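PDB 6LB7: calcium uptake protein 2, mitochondrial from Homo sapiens, which binds calcium through an EF-hand loop and probably takes part in regulating calcium uptake into mitochondria. Local coordinates for residues T65-G77 against F179-E191. Residues are numbered along the deposited sequence; the frame is centred on the assembly and turned at random.
Sequences TAGCGSTFFRDLG and FMENLQTEIQEME
Glu186, its CG anti to the backbone N (chi1 177°), pushes its carboxylate into the hollow at the N-terminal end of helix 72-76. Glu186 OE1 accepts from Phe73 N at 2.9 Å, on the syn side, while Glu186 OE2 takes two donors: Arg74 N from above the carboxylate plane and, by its anti lone pair, Arg74 NE at 2.9 Å. The positive end of the short helix would probably favour this buried carboxylate. The Arg74 chain bends at chi3 (-65°), bringing one guanidinium face over Glu186 O; Arg74 NH2 donates to Glu189 OE1 (3.0 Å) and Ser70 O (2.8 Å), both in the guanidinium plane, and Arg74 CG and CD lie along Met190 SD. An alanine in place of Arg74 would probably leave Glu186 without its salt-bridge partner, Glu189 leaning on Lys243, and a gap beside Met190. The Ser70 bump fits between Asn182 and Thr185, its CB 3.8 Å from Thr185 CG2, and two waters join Ser70 OG to Glu189. Farther along, the edge of Phe179 meets the face of Phe72, planes at 73°, and Phe73 CE2 lies 3.6 Å from Leu183 CD1. This aromatic cluster and the Arg74-Glu186-Glu189 salt-bridge network fasten loop and short helix to helix 173-196, among helices 157-163 (at Phe72, Phe179), 30-38 (Phe73, Met190), 84-94 (Leu183) and 239-249 (Lys243).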
loop_
_atom_site.group_PDB
_atom_site.type_symbol
_atom_site.label_atom_id
_atom_site.label_comp_id
_atom_site.label_asym_id
_atom_site.label_seq_id
_atom_site.Cartn_x
_atom_site.Cartn_y
_atom_site.Cartn_z
ATOM N N THR B 65 12.749 20.266 -31.083
ATOM C CA THR B 65 11.538 20.938 -31.550
ATOM C C THR B 65 10.247 20.448 -30.893
ATOM O O THR B 65 9.253 21.185 -30.905
ATOM C CB THR B 65 11.419 20.814 -33.076
ATOM O OG1 THR B 65 10.161 21.348 -33.505
ATOM C CG2 THR B 65 11.529 19.366 -33.518
ATOM N N ALA B 66 10.227 19.244 -30.318
ATOM C CA ALA B 66 9.040 18.799 -29.595
ATOM C C ALA B 66 8.798 19.674 -28.362
ATOM O O ALA B 66 9.704 20.342 -27.846
ATOM C CB ALA B 66 9.169 17.327 -29.185
ATOM N N GLY B 67 7.554 19.659 -27.880
ATOM C CA GLY B 67 7.172 20.542 -26.785
ATOM C C GLY B 67 7.532 19.967 -25.419
ATOM O O GLY B 67 7.299 18.795 -25.130
ATOM N N CYS B 68 8.099 20.822 -24.567
ATOM C CA CYS B 68 8.467 20.427 -23.212
ATOM C C CYS B 68 7.268 20.371 -22.259
ATOM O O CYS B 68 7.460 20.425 -21.036
ATOM C CB CYS B 68 9.532 21.380 -22.657
ATOM S SG CYS B 68 8.942 23.064 -22.438
ATOM N N GLY B 69 6.049 20.278 -22.792
ATOM C CA GLY B 69 4.856 20.200 -21.979
ATOM C C GLY B 69 4.073 18.931 -22.243
ATOM O O GLY B 69 4.665 17.867 -22.444
ATOM N N SER B 70 2.746 19.037 -22.280
ATOM C CA SER B 70 1.879 17.882 -22.457
ATOM C C SER B 70 1.711 17.447 -23.914
ATOM O O SER B 70 0.827 16.636 -24.194
ATOM C CB SER B 70 0.505 18.170 -21.851
ATOM O OG SER B 70 -0.106 19.264 -22.500
ATOM N N THR B 71 2.513 17.942 -24.855
ATOM C CA THR B 71 2.468 17.421 -26.214
ATOM C C THR B 71 3.783 16.789 -26.625
ATOM O O THR B 71 3.982 16.527 -27.819
ATOM C CB THR B 71 2.088 18.506 -27.219
ATOM O OG1 THR B 71 3.134 19.492 -27.277
ATOM C CG2 THR B 71 0.768 19.152 -26.806
ATOM N N PHE B 72 4.659 16.497 -25.663
ATOM C CA PHE B 72 5.977 15.946 -25.964
ATOM C C PHE B 72 5.900 14.690 -26.832
ATOM O O PHE B 72 6.616 14.571 -27.827
ATOM C CB PHE B 72 6.710 15.648 -24.647
ATOM C CG PHE B 72 8.075 15.026 -24.818
ATOM C CD1 PHE B 72 9.165 15.803 -25.200
ATOM C CD2 PHE B 72 8.274 13.670 -24.575
ATOM C CE1 PHE B 72 10.423 15.241 -25.342
ATOM C CE2 PHE B 72 9.533 13.109 -24.717
ATOM C CZ PHE B 72 10.610 13.901 -25.090
ATOM N N PHE B 73 5.076 13.706 -26.441
ATOM C CA PHE B 73 5.065 12.473 -27.237
ATOM C C PHE B 73 4.341 12.685 -28.567
ATOM O O PHE B 73 4.778 12.165 -29.598
ATOM C CB PHE B 73 4.451 11.301 -26.447
ATOM C CG PHE B 73 5.306 10.842 -25.283
ATOM C CD1 PHE B 73 6.258 9.839 -25.444
ATOM C CD2 PHE B 73 5.195 11.456 -24.041
ATOM C CE1 PHE B 73 7.071 9.446 -24.379
ATOM C CE2 PHE B 73 5.997 11.068 -22.972
ATOM C CZ PHE B 73 6.940 10.064 -23.137
ATOM N N ARG B 74 3.232 13.443 -28.563
ATOM C CA ARG B 74 2.494 13.687 -29.812
ATOM C C ARG B 74 3.308 14.516 -30.795
ATOM O O ARG B 74 3.216 14.290 -32.002
ATOM C CB ARG B 74 1.145 14.380 -29.528
ATOM C CG ARG B 74 0.059 13.395 -29.039
ATOM C CD ARG B 74 -1.218 14.104 -28.507
ATOM N NE ARG B 74 -0.971 14.903 -27.303
ATOM C CZ ARG B 74 -1.869 15.693 -26.729
ATOM N NH1 ARG B 74 -3.096 15.783 -27.237
ATOM N NH2 ARG B 74 -1.549 16.392 -25.642
ATOM N N ASP B 75 4.115 15.472 -30.309
ATOM C CA ASP B 75 4.980 16.230 -31.213
ATOM C C ASP B 75 6.037 15.341 -31.862
ATOM O O ASP B 75 6.292 15.455 -33.065
ATOM C CB ASP B 75 5.642 17.391 -30.472
ATOM C CG ASP B 75 4.650 18.442 -30.044
ATOM O OD1 ASP B 75 4.986 19.252 -29.167
ATOM O OD2 ASP B 75 3.508 18.441 -30.553
ATOM N N LEU B 76 6.670 14.455 -31.089
ATOM C CA LEU B 76 7.696 13.581 -31.657
ATOM C C LEU B 76 7.127 12.612 -32.685
ATOM O O LEU B 76 7.759 12.346 -33.711
ATOM C CB LEU B 76 8.390 12.794 -30.550
ATOM C CG LEU B 76 9.317 13.615 -29.658
ATOM C CD1 LEU B 76 9.740 12.773 -28.452
ATOM C CD2 LEU B 76 10.516 14.069 -30.479
ATOM N N GLY B 77 5.973 12.032 -32.413
ATOM C CA GLY B 77 5.422 11.082 -33.373
ATOM C C GLY B 77 6.347 9.898 -33.566
ATOM O O GLY B 77 6.740 9.233 -32.599
ATOM N N PHE B 179 7.571 16.360 -16.039
ATOM C CA PHE B 179 7.473 15.385 -17.117
ATOM C C PHE B 179 6.404 14.327 -16.823
ATOM O O PHE B 179 5.614 13.977 -17.705
ATOM C CB PHE B 179 8.829 14.722 -17.347
ATOM C CG PHE B 179 8.858 13.825 -18.556
ATOM C CD1 PHE B 179 8.556 12.473 -18.439
ATOM C CD2 PHE B 179 9.153 14.338 -19.802
ATOM C CE1 PHE B 179 8.561 11.645 -19.547
ATOM C CE2 PHE B 179 9.172 13.516 -20.912
ATOM C CZ PHE B 179 8.868 12.166 -20.775
ATOM N N MET B 180 6.361 13.814 -15.586
ATOM C CA MET B 180 5.372 12.797 -15.226
ATOM C C MET B 180 3.956 13.371 -15.189
ATOM O O MET B 180 3.011 12.721 -15.642
ATOM C CB MET B 180 5.722 12.178 -13.871
ATOM C CG MET B 180 7.120 11.574 -13.823
ATOM S SD MET B 180 7.495 10.528 -15.258
ATOM C CE MET B 180 9.269 10.745 -15.387
ATOM N N GLU B 181 3.779 14.568 -14.617
ATOM C CA GLU B 181 2.483 15.239 -14.713
ATOM C C GLU B 181 2.069 15.406 -16.171
ATOM O O GLU B 181 0.907 15.203 -16.523
ATOM C CB GLU B 181 2.533 16.617 -14.038
ATOM C CG GLU B 181 2.723 16.626 -12.507
ATOM C CD GLU B 181 3.111 18.019 -11.973
ATOM O OE1 GLU B 181 3.098 18.226 -10.733
ATOM O OE2 GLU B 181 3.457 18.899 -12.795
ATOM N N ASN B 182 3.009 15.807 -17.027
ATOM C CA ASN B 182 2.680 16.062 -18.421
ATOM C C ASN B 182 2.416 14.767 -19.185
ATOM O O ASN B 182 1.634 14.767 -20.143
ATOM C CB ASN B 182 3.805 16.857 -19.079
ATOM C CG ASN B 182 3.735 18.369 -18.748
ATOM O OD1 ASN B 182 2.669 18.893 -18.440
ATOM N ND2 ASN B 182 4.876 19.052 -18.813
ATOM N N LEU B 183 3.087 13.677 -18.812
ATOM C CA LEU B 183 2.778 12.373 -19.404
ATOM C C LEU B 183 1.335 11.975 -19.114
ATOM O O LEU B 183 0.578 11.626 -20.034
ATOM C CB LEU B 183 3.751 11.315 -18.876
ATOM C CG LEU B 183 3.402 9.862 -19.187
ATOM C CD1 LEU B 183 3.553 9.611 -20.689
ATOM C CD2 LEU B 183 4.273 8.917 -18.368
ATOM N N GLN B 184 0.930 12.031 -17.838
ATOM C CA GLN B 184 -0.463 11.729 -17.495
ATOM C C GLN B 184 -1.425 12.677 -18.213
ATOM O O GLN B 184 -2.425 12.242 -18.794
ATOM C CB GLN B 184 -0.667 11.786 -15.982
ATOM C CG GLN B 184 0.147 10.774 -15.181
ATOM C CD GLN B 184 -0.297 10.696 -13.738
ATOM O OE1 GLN B 184 -0.952 11.607 -13.235
ATOM N NE2 GLN B 184 0.046 9.595 -13.060
ATOM N N THR B 185 -1.129 13.981 -18.203
ATOM C CA THR B 185 -1.979 14.931 -18.923
ATOM C C THR B 185 -2.074 14.590 -20.408
ATOM O O THR B 185 -3.163 14.633 -21.002
ATOM C CB THR B 185 -1.445 16.353 -18.743
ATOM O OG1 THR B 185 -1.430 16.675 -17.355
ATOM C CG2 THR B 185 -2.343 17.354 -19.464
ATOM N N GLU B 186 -0.945 14.253 -21.031
ATOM C CA GLU B 186 -0.959 13.968 -22.458
ATOM C C GLU B 186 -1.839 12.760 -22.790
ATOM O O GLU B 186 -2.621 12.813 -23.750
ATOM C CB GLU B 186 0.468 13.769 -22.976
ATOM C CG GLU B 186 0.504 13.387 -24.445
ATOM C CD GLU B 186 1.786 13.836 -25.150
ATOM O OE1 GLU B 186 2.894 13.746 -24.581
ATOM O OE2 GLU B 186 1.680 14.285 -26.295
ATOM N N ILE B 187 -1.745 11.670 -22.013
ATOM C CA ILE B 187 -2.633 10.520 -22.242
ATOM C C ILE B 187 -4.087 10.929 -22.059
ATOM O O ILE B 187 -4.966 10.495 -22.811
ATOM C CB ILE B 187 -2.301 9.336 -21.307
ATOM C CG1 ILE B 187 -0.850 8.861 -21.464
ATOM C CG2 ILE B 187 -3.316 8.155 -21.541
ATOM C CD1 ILE B 187 -0.397 8.741 -22.873
ATOM N N GLN B 188 -4.372 11.714 -21.013
ATOM C CA GLN B 188 -5.779 12.066 -20.864
ATOM C C GLN B 188 -6.243 12.966 -22.005
ATOM O O GLN B 188 -7.327 12.773 -22.568
ATOM C CB GLN B 188 -6.033 12.747 -19.507
ATOM C CG GLN B 188 -5.665 11.929 -18.248
ATOM C CD GLN B 188 -5.260 12.800 -17.062
ATOM O OE1 GLN B 188 -5.230 13.963 -17.139
ATOM N NE2 GLN B 188 -4.955 12.227 -15.966
ATOM N N GLU B 189 -5.435 13.908 -22.494
ATOM C CA GLU B 189 -5.917 14.746 -23.591
ATOM C C GLU B 189 -6.082 13.933 -24.863
ATOM O O GLU B 189 -7.021 14.148 -25.638
ATOM C CB GLU B 189 -4.956 15.923 -23.820
ATOM C CG GLU B 189 -5.009 16.962 -22.698
ATOM C CD GLU B 189 -4.022 18.098 -22.871
ATOM O OE1 GLU B 189 -3.219 18.072 -23.818
ATOM O OE2 GLU B 189 -4.061 19.016 -22.031
ATOM N N MET B 190 -5.181 12.990 -25.101
ATOM C CA MET B 190 -5.288 12.204 -26.323
ATOM C C MET B 190 -6.495 11.275 -26.276
ATOM O O MET B 190 -7.245 11.164 -27.253
ATOM C CB MET B 190 -4.003 11.428 -26.527
ATOM C CG MET B 190 -3.930 10.727 -27.828
ATOM S SD MET B 190 -2.233 10.194 -28.081
ATOM C CE MET B 190 -2.258 10.009 -29.853
ATOM N N GLU B 191 -6.706 10.601 -25.141
ATOM C CA GLU B 191 -7.887 9.755 -25.004
ATOM C C GLU B 191 -9.170 10.580 -25.054
ATOM O O GLU B 191 -10.165 10.149 -25.638
ATOM C CB GLU B 191 -7.813 8.946 -23.707
ATOM C CG GLU B 191 -6.723 7.878 -23.768
ATOM C CD GLU B 191 -6.800 6.880 -22.634
ATOM O OE1 GLU B 191 -7.191 7.267 -21.502
ATOM O OE2 GLU B 191 -6.484 5.696 -22.885
HETATM O O HOH W 1 7.871 18.221 -18.940
HETATM O O HOH W 2 -2.190 20.903 -21.310
HETATM O O HOH W 3 -1.964 20.311 -24.685
HETATM O O HOH W 4 1.849 21.418 -20.265
#